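Local coordinates for periplasmic protein (Legionella pneumophila subsp. pneumophila, PDB 4FGO), which binds calcium and, as a bacterial transglutaminase-like cysteine proteinase of peptidase family C93, probably cleaves protein substrates in the periplasm, at residues D70-P75 with L182-A187; F89-Y94 with L107-A112. All coordinates share one frame; numbering follows the deposited sequence.

Contact 1. Residues D70-P75 with L182-A187; sequences DYWKSP and LGKWDA. With CA (calcium ion), chain B.
Lys184 turns its CG anti to the backbone N (chi1 -152°) and stays extended beyond it, while Trp72 keeps CG beside its own backbone N (chi1 -68°), and the lysine chain is thereby laid over one face of the indole. Lys184 CD sits above the six-membered ring of Trp72, 3.6 Å from the centroid, in a CH-pi contact. Lys184 NZ reaches the five-membered ring of Trp72, 3.9 Å from that centroid, a cation-pi interaction 27° off the ring normal. NZ and Trp72 NE1 are both donors and make no bond; Lys184 NZ instead gives a weak one to Asp70 O at 3.3 Å. Lys184 stands on the first turn of helix 183-192, which packs on the calcium-binding loop of a transglutaminase-like cysteine proteinase: Tyr71 O binds the calcium ion at 2.7 Å, together with side chains that include Asp69, Asp85 and Asp88. At the edge of the indole, Leu182 CD1 lies 4.2 Å from Trp72 CH2. Trp185 presents its own edge, CE3, to Trp72 CZ3 at 4.2 Å. Phe159 from strand 153-160 also meets the Trp72 ring, with planes nearly parallel, and Arg191, further along helix 183-192, hydrogen-bonds Trp72 O.

Contact 2. Residues F89-Y94 with L107-A112; sequences FAIIKY and LRITYA
Helix 89-94 runs almost exactly antiparallel to strand 107-112 (174° between their directions), the two axes coming within 8.9 Å, the closest CA pairs being Ala90-Ile109 and Tyr94-Leu107. Ile109 does most of the reaching. Its CG1 lies beside the backbone N, and a non-staggered chi2 of -115° carries CD1 up against the helix backbone. There Ile109 CD1 is 3.5 Å from Ala90 O, a carbonyl already engaged by Tyr94 N within the helix, and 4.0 Å from Ala90 CB. Ile91 comes across it obliquely, with Ile91 CG1 3.8 Å from Ile109 CD1, and Tyr94 CB touches that methyl from one turn further along. The CG2 branch of Ile109 meets Ala90 CB as well, so the small alanine lets the strand side chain come close to the helix. At the other end, the Tyr94 ring crosses Leu107 at a slant: Tyr94 CD1 is 3.6 Å from Leu107 CB, and Tyr94 CE1 is 3.6 Å from Leu107 O, which lies at the ring edge near its plane. That carbonyl accepts a hydrogen bond from Asn160 ND2 on strand 153-160. A helix laid on an antiparallel sheet is the core arrangement of transglutaminase-like and papain-like proteases, in which the nucleophilic cysteine commonly sits at the start of this helix; the fold here is consistent with that. No hydrogen bond or charge pair crosses between helix and strand; the segments meet here through van der Waals contact alone, mainly of buried apolar groups, with the nearby carbonyl oxygens satisfied by other donors.

In the fold
After three helices and strand 58-59, the chain enters the calcium loop at 70-75, then helix 75-81 and helix 86-99. Contact 2 closes the short loop formed by the end of helix 86-99 and the connection to strand 107-114. The remaining strands of the antiparallel sheet follow before the C-terminal helix 183-192 returns to 70-75 and closes contact 1, inside whose long loop contact 2 is nested. The two touch directly: Ile91 CD1 lies 3.4 Å from Trp72 CB, and the ring of Tyr94 meets that of Trp185 edge-to-face. Helix 86-99 therefore sits between the sheet on one hand and the calcium loop with the C-terminal helix on the other.

Contact 1. Residues D70-P75 with L182-A187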
ATOM      1  N   ASP A  70       6.034 -13.492  -6.276  1.00 48.04           N
ATOM      2  CA  ASP A  70       6.846 -13.482  -5.062  1.00 56.05           C
ATOM      3  C   ASP A  70       7.724 -12.221  -4.890  1.00 53.94           C
ATOM      4  O   ASP A  70       8.688 -12.208  -4.117  1.00 55.80           O
ATOM      5  CB  ASP A  70       7.665 -14.766  -5.007  1.00 59.59           C
ATOM      6  CG  ASP A  70       6.770 -16.007  -4.897  1.00 65.31           C
ATOM      7  OD1 ASP A  70       7.052 -17.028  -5.563  1.00 59.03           O
ATOM      8  OD2 ASP A  70       5.762 -15.944  -4.148  1.00 70.06           O
ATOM      9  N   TYR A  71       7.376 -11.160  -5.609  1.00 44.12           N
ATOM     10  CA  TYR A  71       8.258 -10.003  -5.720  1.00 45.20           C
ATOM     11  C   TYR A  71       7.603  -8.671  -5.379  1.00 46.11           C
ATOM     12  O   TYR A  71       6.883  -8.123  -6.176  1.00 49.43           O
ATOM     13  CB  TYR A  71       8.777  -9.923  -7.145  1.00 50.70           C
ATOM     14  CG  TYR A  71       9.634  -8.715  -7.450  1.00 50.67           C
ATOM     15  CD1 TYR A  71       9.126  -7.637  -8.179  1.00 46.71           C
ATOM     16  CD2 TYR A  71      10.963  -8.664  -7.049  1.00 47.83           C
ATOM     17  CE1 TYR A  71       9.917  -6.543  -8.484  1.00 48.03           C
ATOM     18  CE2 TYR A  71      11.762  -7.575  -7.349  1.00 51.33           C
ATOM     19  CZ  TYR A  71      11.237  -6.517  -8.067  1.00 55.62           C
ATOM     20  OH  TYR A  71      12.037  -5.437  -8.363  1.00 58.73           O
ATOM     21  N   TRP A  72       7.891  -8.110  -4.219  1.00 40.79           N
ATOM     22  CA  TRP A  72       7.305  -6.816  -3.858  1.00 45.78           C
ATOM     23  C   TRP A  72       7.844  -5.663  -4.739  1.00 43.84           C
ATOM     24  O   TRP A  72       9.008  -5.280  -4.614  1.00 43.45           O
ATOM     25  CB  TRP A  72       7.584  -6.559  -2.379  1.00 44.90           C
ATOM     26  CG  TRP A  72       6.852  -7.500  -1.465  1.00 46.31           C
ATOM     27  CD1 TRP A  72       5.843  -8.364  -1.813  1.00 50.53           C
ATOM     28  CD2 TRP A  72       7.055  -7.671  -0.052  1.00 48.84           C
ATOM     29  NE1 TRP A  72       5.417  -9.064  -0.708  1.00 48.11           N
ATOM     30  CE2 TRP A  72       6.142  -8.664   0.382  1.00 48.64           C
ATOM     31  CE3 TRP A  72       7.923  -7.093   0.884  1.00 40.27           C
ATOM     32  CZ2 TRP A  72       6.068  -9.086   1.714  1.00 42.76           C
ATOM     33  CZ3 TRP A  72       7.847  -7.512   2.211  1.00 38.64           C
ATOM     34  CH2 TRP A  72       6.928  -8.502   2.611  1.00 40.18           C
ATOM     35  N   LYS A  73       7.024  -5.131  -5.649  1.00 41.22           N
ATOM     36  CA  LYS A  73       7.458  -3.989  -6.467  1.00 46.55           C
ATOM     37  C   LYS A  73       7.717  -2.757  -5.598  1.00 49.42           C
ATOM     38  O   LYS A  73       6.894  -2.416  -4.744  1.00 43.64           O
ATOM     39  CB  LYS A  73       6.405  -3.608  -7.510  1.00 54.92           C
ATOM     40  CG  LYS A  73       6.523  -4.287  -8.849  1.00 56.41           C
ATOM     41  CD  LYS A  73       5.781  -3.475  -9.892  1.00 60.16           C
ATOM     42  CE  LYS A  73       5.136  -4.353 -10.944  1.00 60.78           C
ATOM     43  NZ  LYS A  73       4.463  -5.516 -10.312  1.00 62.02           N
ATOM     44  N   SER A  74       8.840  -2.076  -5.823  1.00 53.95           N
ATOM     45  CA  SER A  74       9.056  -0.778  -5.181  1.00 56.34           C
ATOM     46  C   SER A  74       8.084   0.211  -5.805  1.00 59.76           C
ATOM     47  O   SER A  74       7.615  -0.018  -6.923  1.00 60.95           O
ATOM     48  CB  SER A  74      10.509  -0.297  -5.347  1.00 55.52           C
ATOM     49  OG  SER A  74      10.774   0.185  -6.656  1.00 57.73           O
ATOM     50  N   PRO A  75       7.765   1.306  -5.087  1.00 49.27           N
ATOM     51  CA  PRO A  75       6.847   2.292  -5.652  1.00 52.62           C
ATOM     52  C   PRO A  75       7.356   2.827  -6.980  1.00 57.58           C
ATOM     53  O   PRO A  75       6.576   2.904  -7.930  1.00 56.61           O
ATOM     54  CB  PRO A  75       6.832   3.398  -4.592  1.00 51.94           C
ATOM     55  CG  PRO A  75       7.075   2.674  -3.319  1.00 46.77           C
ATOM     56  CD  PRO A  75       8.086   1.608  -3.679  1.00 48.20           C
ATOM     57  N   LEU A 182      10.319  -8.194   8.753  1.00 60.71           N
ATOM     58  CA  LEU A 182      10.706  -9.315   7.902  1.00 49.64           C
ATOM     59  C   LEU A 182      12.001  -9.025   7.167  1.00 48.81           C
ATOM     60  O   LEU A 182      12.357  -7.872   6.956  1.00 56.98           O
ATOM     61  CB  LEU A 182       9.604  -9.588   6.886  1.00 41.87           C
ATOM     62  CG  LEU A 182       8.264  -9.929   7.542  1.00 44.92           C
ATOM     63  CD1 LEU A 182       7.090  -9.733   6.581  1.00 38.01           C
ATOM     64  CD2 LEU A 182       8.300 -11.363   8.114  1.00 47.84           C
ATOM     65  N   GLY A 183      12.707 -10.070   6.765  1.00 47.23           N
ATOM     66  CA  GLY A 183      13.898  -9.877   5.962  1.00 47.85           C
ATOM     67  C   GLY A 183      13.522  -9.361   4.585  1.00 47.09           C
ATOM     68  O   GLY A 183      14.267  -8.612   3.964  1.00 50.97           O
ATOM     69  N   LYS A 184      12.348  -9.774   4.115  1.00 43.01           N
ATOM     70  CA  LYS A 184      11.852  -9.408   2.796  1.00 42.55           C
ATOM     71  C   LYS A 184      11.526  -7.900   2.729  1.00 42.25           C
ATOM     72  O   LYS A 184      11.657  -7.260   1.685  1.00 43.71           O
ATOM     73  CB  LYS A 184      10.603 -10.228   2.485  1.00 37.90           C
ATOM     74  CG  LYS A 184      10.365 -10.471   1.010  1.00 46.48           C
ATOM     75  CD  LYS A 184       8.957 -11.023   0.757  1.00 48.72           C
ATOM     76  CE  LYS A 184       8.805 -11.490  -0.693  1.00 50.19           C
ATOM     77  NZ  LYS A 184       7.417 -11.915  -1.032  1.00 48.70           N
ATOM     78  N   TRP A 185      11.093  -7.343   3.853  1.00 45.87           N
ATOM     79  CA  TRP A 185      10.877  -5.904   3.962  1.00 44.82           C
ATOM     80  C   TRP A 185      12.197  -5.151   3.854  1.00 47.69           C
ATOM     81  O   TRP A 185      12.303  -4.158   3.126  1.00 52.53           O
ATOM     82  CB  TRP A 185      10.201  -5.562   5.289  1.00 47.95           C
ATOM     83  CG  TRP A 185       9.913  -4.120   5.441  1.00 50.00           C
ATOM     84  CD1 TRP A 185      10.705  -3.183   6.032  1.00 54.84           C
ATOM     85  CD2 TRP A 185       8.745  -3.432   4.983  1.00 48.32           C
ATOM     86  NE1 TRP A 185      10.102  -1.951   5.974  1.00 58.31           N
ATOM     87  CE2 TRP A 185       8.896  -2.077   5.335  1.00 55.97           C
ATOM     88  CE3 TRP A 185       7.589  -3.830   4.307  1.00 45.11           C
ATOM     89  CZ2 TRP A 185       7.930  -1.114   5.030  1.00 53.48           C
ATOM     90  CZ3 TRP A 185       6.632  -2.881   4.011  1.00 42.59           C
ATOM     91  CH2 TRP A 185       6.805  -1.539   4.377  1.00 48.41           C
ATOM     92  N   ASP A 186      13.192  -5.624   4.601  1.00 47.84           N
ATOM     93  CA  ASP A 186      14.536  -5.045   4.598  1.00 52.60           C
ATOM     94  C   ASP A 186      15.087  -4.949   3.183  1.00 50.07           C
ATOM     95  O   ASP A 186      15.657  -3.925   2.790  1.00 50.63           O
ATOM     96  CB  ASP A 186      15.492  -5.910   5.437  1.00 63.00           C
ATOM     97  CG  ASP A 186      15.244  -5.794   6.937  1.00 72.53           C
ATOM     98  OD1 ASP A 186      14.492  -4.883   7.370  1.00 71.18           O
ATOM     99  OD2 ASP A 186      15.824  -6.612   7.687  1.00 77.45           O
ATOM    100  N   ALA A 187      14.920  -6.035   2.430  1.00 48.12           N
ATOM    101  CA  ALA A 187      15.435  -6.119   1.070  1.00 50.43           C
ATOM    102  C   ALA A 187      14.737  -5.114   0.163  1.00 48.49           C
ATOM    103  O   ALA A 187      15.380  -4.478  -0.672  1.00 53.17           O
ATOM    104  CB  ALA A 187      15.304  -7.555   0.520  1.00 48.31           C
TER
HETATM  105 CA    CA B 301       4.221  -8.461  -6.530  1.00 54.01          CA

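Contact 2. Residues F89-Y94 with L107-A112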
ATOM      1  N   PHE A  89       0.134  -3.073  -4.955  1.00 41.00           N
ATOM      2  CA  PHE A  89      -0.819  -1.994  -4.690  1.00 47.28           C
ATOM      3  C   PHE A  89      -0.741  -1.532  -3.235  1.00 43.83           C
ATOM      4  O   PHE A  89      -0.639  -0.337  -2.969  1.00 36.72           O
ATOM      5  CB  PHE A  89      -2.254  -2.433  -5.012  1.00 43.55           C
ATOM      6  CG  PHE A  89      -2.654  -2.226  -6.442  1.00 42.89           C
ATOM      7  CD1 PHE A  89      -1.980  -2.866  -7.479  1.00 40.76           C
ATOM      8  CD2 PHE A  89      -3.727  -1.393  -6.759  1.00 46.21           C
ATOM      9  CE1 PHE A  89      -2.359  -2.667  -8.796  1.00 47.59           C
ATOM     10  CE2 PHE A  89      -4.119  -1.205  -8.072  1.00 45.96           C
ATOM     11  CZ  PHE A  89      -3.439  -1.836  -9.097  1.00 44.38           C
ATOM     12  N   ALA A  90      -0.788  -2.483  -2.301  1.00 37.61           N
ATOM     13  CA  ALA A  90      -0.733  -2.151  -0.880  1.00 36.55           C
ATOM     14  C   ALA A  90       0.572  -1.432  -0.536  1.00 40.03           C
ATOM     15  O   ALA A  90       0.589  -0.538   0.319  1.00 38.49           O
ATOM     16  CB  ALA A  90      -0.891  -3.404  -0.019  1.00 34.55           C
ATOM     17  N   ILE A  91       1.655  -1.829  -1.202  1.00 39.01           N
ATOM     18  CA  ILE A  91       2.967  -1.252  -0.948  1.00 36.85           C
ATOM     19  C   ILE A  91       3.073   0.243  -1.321  1.00 38.00           C
ATOM     20  O   ILE A  91       3.502   1.053  -0.503  1.00 40.89           O
ATOM     21  CB  ILE A  91       4.092  -2.084  -1.615  1.00 36.88           C
ATOM     22  CG1 ILE A  91       4.384  -3.320  -0.768  1.00 33.25           C
ATOM     23  CG2 ILE A  91       5.364  -1.256  -1.766  1.00 40.12           C
ATOM     24  CD1 ILE A  91       5.141  -4.383  -1.500  1.00 33.32           C
ATOM     25  N   ILE A  92       2.690   0.611  -2.536  1.00 34.35           N
ATOM     26  CA  ILE A  92       2.833   2.014  -2.939  1.00 39.06           C
ATOM     27  C   ILE A  92       1.843   2.908  -2.178  1.00 41.03           C
ATOM     28  O   ILE A  92       2.163   4.045  -1.828  1.00 42.95           O
ATOM     29  CB  ILE A  92       2.722   2.218  -4.464  1.00 46.54           C
ATOM     30  CG1 ILE A  92       3.072   3.669  -4.829  1.00 45.23           C
ATOM     31  CG2 ILE A  92       1.339   1.805  -4.980  1.00 46.71           C
ATOM     32  CD1 ILE A  92       3.525   3.872  -6.243  1.00 47.69           C
ATOM     33  N   LYS A  93       0.657   2.382  -1.891  1.00 42.51           N
ATOM     34  CA  LYS A  93      -0.299   3.131  -1.080  1.00 43.52           C
ATOM     35  C   LYS A  93       0.317   3.403   0.283  1.00 41.91           C
ATOM     36  O   LYS A  93       0.219   4.518   0.794  1.00 41.25           O
ATOM     37  CB  LYS A  93      -1.624   2.382  -0.918  1.00 40.98           C
ATOM     38  CG  LYS A  93      -2.369   2.148  -2.211  1.00 39.69           C
ATOM     39  CD  LYS A  93      -3.696   1.468  -1.962  1.00 36.67           C
ATOM     40  CE  LYS A  93      -4.394   1.145  -3.266  1.00 38.11           C
ATOM     41  NZ  LYS A  93      -5.688   0.438  -3.062  1.00 40.69           N
ATOM     42  N   TYR A  94       0.978   2.388   0.843  1.00 39.36           N
ATOM     43  CA  TYR A  94       1.643   2.520   2.137  1.00 42.07           C
ATOM     44  C   TYR A  94       2.634   3.673   2.114  1.00 43.18           C
ATOM     45  O   TYR A  94       2.554   4.586   2.936  1.00 40.27           O
ATOM     46  CB  TYR A  94       2.356   1.214   2.542  1.00 37.74           C
ATOM     47  CG  TYR A  94       3.244   1.334   3.774  1.00 41.12           C
ATOM     48  CD1 TYR A  94       2.736   1.097   5.043  1.00 37.06           C
ATOM     49  CD2 TYR A  94       4.597   1.695   3.665  1.00 43.14           C
ATOM     50  CE1 TYR A  94       3.542   1.215   6.172  1.00 41.86           C
ATOM     51  CE2 TYR A  94       5.406   1.824   4.794  1.00 41.57           C
ATOM     52  CZ  TYR A  94       4.872   1.576   6.044  1.00 44.83           C
ATOM     53  OH  TYR A  94       5.658   1.678   7.178  1.00 45.49           O
ATOM     54  N   LEU A 107      -0.130   2.269   9.791  1.00 30.02           N
ATOM     55  CA  LEU A 107      -0.305   1.559   8.530  1.00 32.88           C
ATOM     56  C   LEU A 107       0.382   0.193   8.555  1.00 30.60           C
ATOM     57  O   LEU A 107       1.554   0.095   8.920  1.00 31.67           O
ATOM     58  CB  LEU A 107       0.272   2.388   7.386  1.00 33.84           C
ATOM     59  CG  LEU A 107      -0.473   3.699   7.130  1.00 33.97           C
ATOM     60  CD1 LEU A 107       0.356   4.613   6.257  1.00 40.57           C
ATOM     61  CD2 LEU A 107      -1.788   3.392   6.476  1.00 33.97           C
ATOM     62  N   ARG A 108      -0.357  -0.846   8.164  1.00 28.43           N
ATOM     63  CA  ARG A 108       0.179  -2.213   8.062  1.00 29.28           C
ATOM     64  C   ARG A 108      -0.247  -2.890   6.769  1.00 28.46           C
ATOM     65  O   ARG A 108      -1.379  -2.750   6.335  1.00 31.63           O
ATOM     66  CB  ARG A 108      -0.298  -3.085   9.227  1.00 29.76           C
ATOM     67  CG  ARG A 108       0.246  -2.655  10.553  1.00 31.49           C
ATOM     68  CD  ARG A 108      -0.193  -3.528  11.705  1.00 32.22           C
ATOM     69  NE  ARG A 108       0.130  -2.808  12.935  1.00 37.32           N
ATOM     70  CZ  ARG A 108      -0.359  -3.085  14.138  1.00 40.06           C
ATOM     71  NH1 ARG A 108      -1.212  -4.093  14.307  1.00 37.50           N
ATOM     72  NH2 ARG A 108       0.009  -2.336  15.174  1.00 38.58           N
ATOM     73  N   ILE A 109       0.665  -3.638   6.166  1.00 30.31           N
ATOM     74  CA  ILE A 109       0.326  -4.424   4.999  1.00 29.66           C
ATOM     75  C   ILE A 109      -0.225  -5.753   5.521  1.00 27.18           C
ATOM     76  O   ILE A 109       0.396  -6.378   6.360  1.00 26.34           O
ATOM     77  CB  ILE A 109       1.574  -4.646   4.144  1.00 31.73           C
ATOM     78  CG1 ILE A 109       2.219  -3.285   3.816  1.00 38.51           C
ATOM     79  CG2 ILE A 109       1.227  -5.434   2.904  1.00 31.13           C
ATOM     80  CD1 ILE A 109       2.220  -2.925   2.376  1.00 43.00           C
ATOM     81  N   THR A 110      -1.398  -6.154   5.045  1.00 31.55           N
ATOM     82  CA  THR A 110      -2.121  -7.277   5.633  1.00 26.52           C
ATOM     83  C   THR A 110      -2.303  -8.407   4.627  1.00 28.91           C
ATOM     84  O   THR A 110      -2.766  -8.199   3.512  1.00 27.47           O
ATOM     85  CB  THR A 110      -3.531  -6.850   6.144  1.00 29.95           C
ATOM     86  OG1 THR A 110      -3.395  -5.913   7.223  1.00 27.52           O
ATOM     87  CG2 THR A 110      -4.315  -8.060   6.639  1.00 28.73           C
ATOM     88  N   TYR A 111      -1.937  -9.607   5.049  1.00 31.65           N
ATOM     89  CA  TYR A 111      -2.151 -10.813   4.267  1.00 32.12           C
ATOM     90  C   TYR A 111      -3.439 -11.467   4.772  1.00 31.40           C
ATOM     91  O   TYR A 111      -3.519 -11.886   5.928  1.00 34.71           O
ATOM     92  CB  TYR A 111      -0.938 -11.736   4.453  1.00 27.43           C
ATOM     93  CG  TYR A 111      -1.035 -13.087   3.751  1.00 39.07           C
ATOM     94  CD1 TYR A 111      -0.169 -13.427   2.716  1.00 38.48           C
ATOM     95  CD2 TYR A 111      -1.977 -14.030   4.144  1.00 40.28           C
ATOM     96  CE1 TYR A 111      -0.260 -14.668   2.082  1.00 42.50           C
ATOM     97  CE2 TYR A 111      -2.091 -15.251   3.512  1.00 38.48           C
ATOM     98  CZ  TYR A 111      -1.225 -15.579   2.491  1.00 46.10           C
ATOM     99  OH  TYR A 111      -1.345 -16.827   1.892  1.00 47.88           O
ATOM    100  N   ALA A 112      -4.441 -11.573   3.914  1.00 34.67           N
ATOM    101  CA  ALA A 112      -5.732 -12.096   4.360  1.00 36.64           C
ATOM    102  C   ALA A 112      -6.231 -13.261   3.514  1.00 38.58           C
ATOM    103  O   ALA A 112      -5.910 -13.362   2.331  1.00 43.94           O
ATOM    104  CB  ALA A 112      -6.774 -10.971   4.381  1.00 31.20           C
TER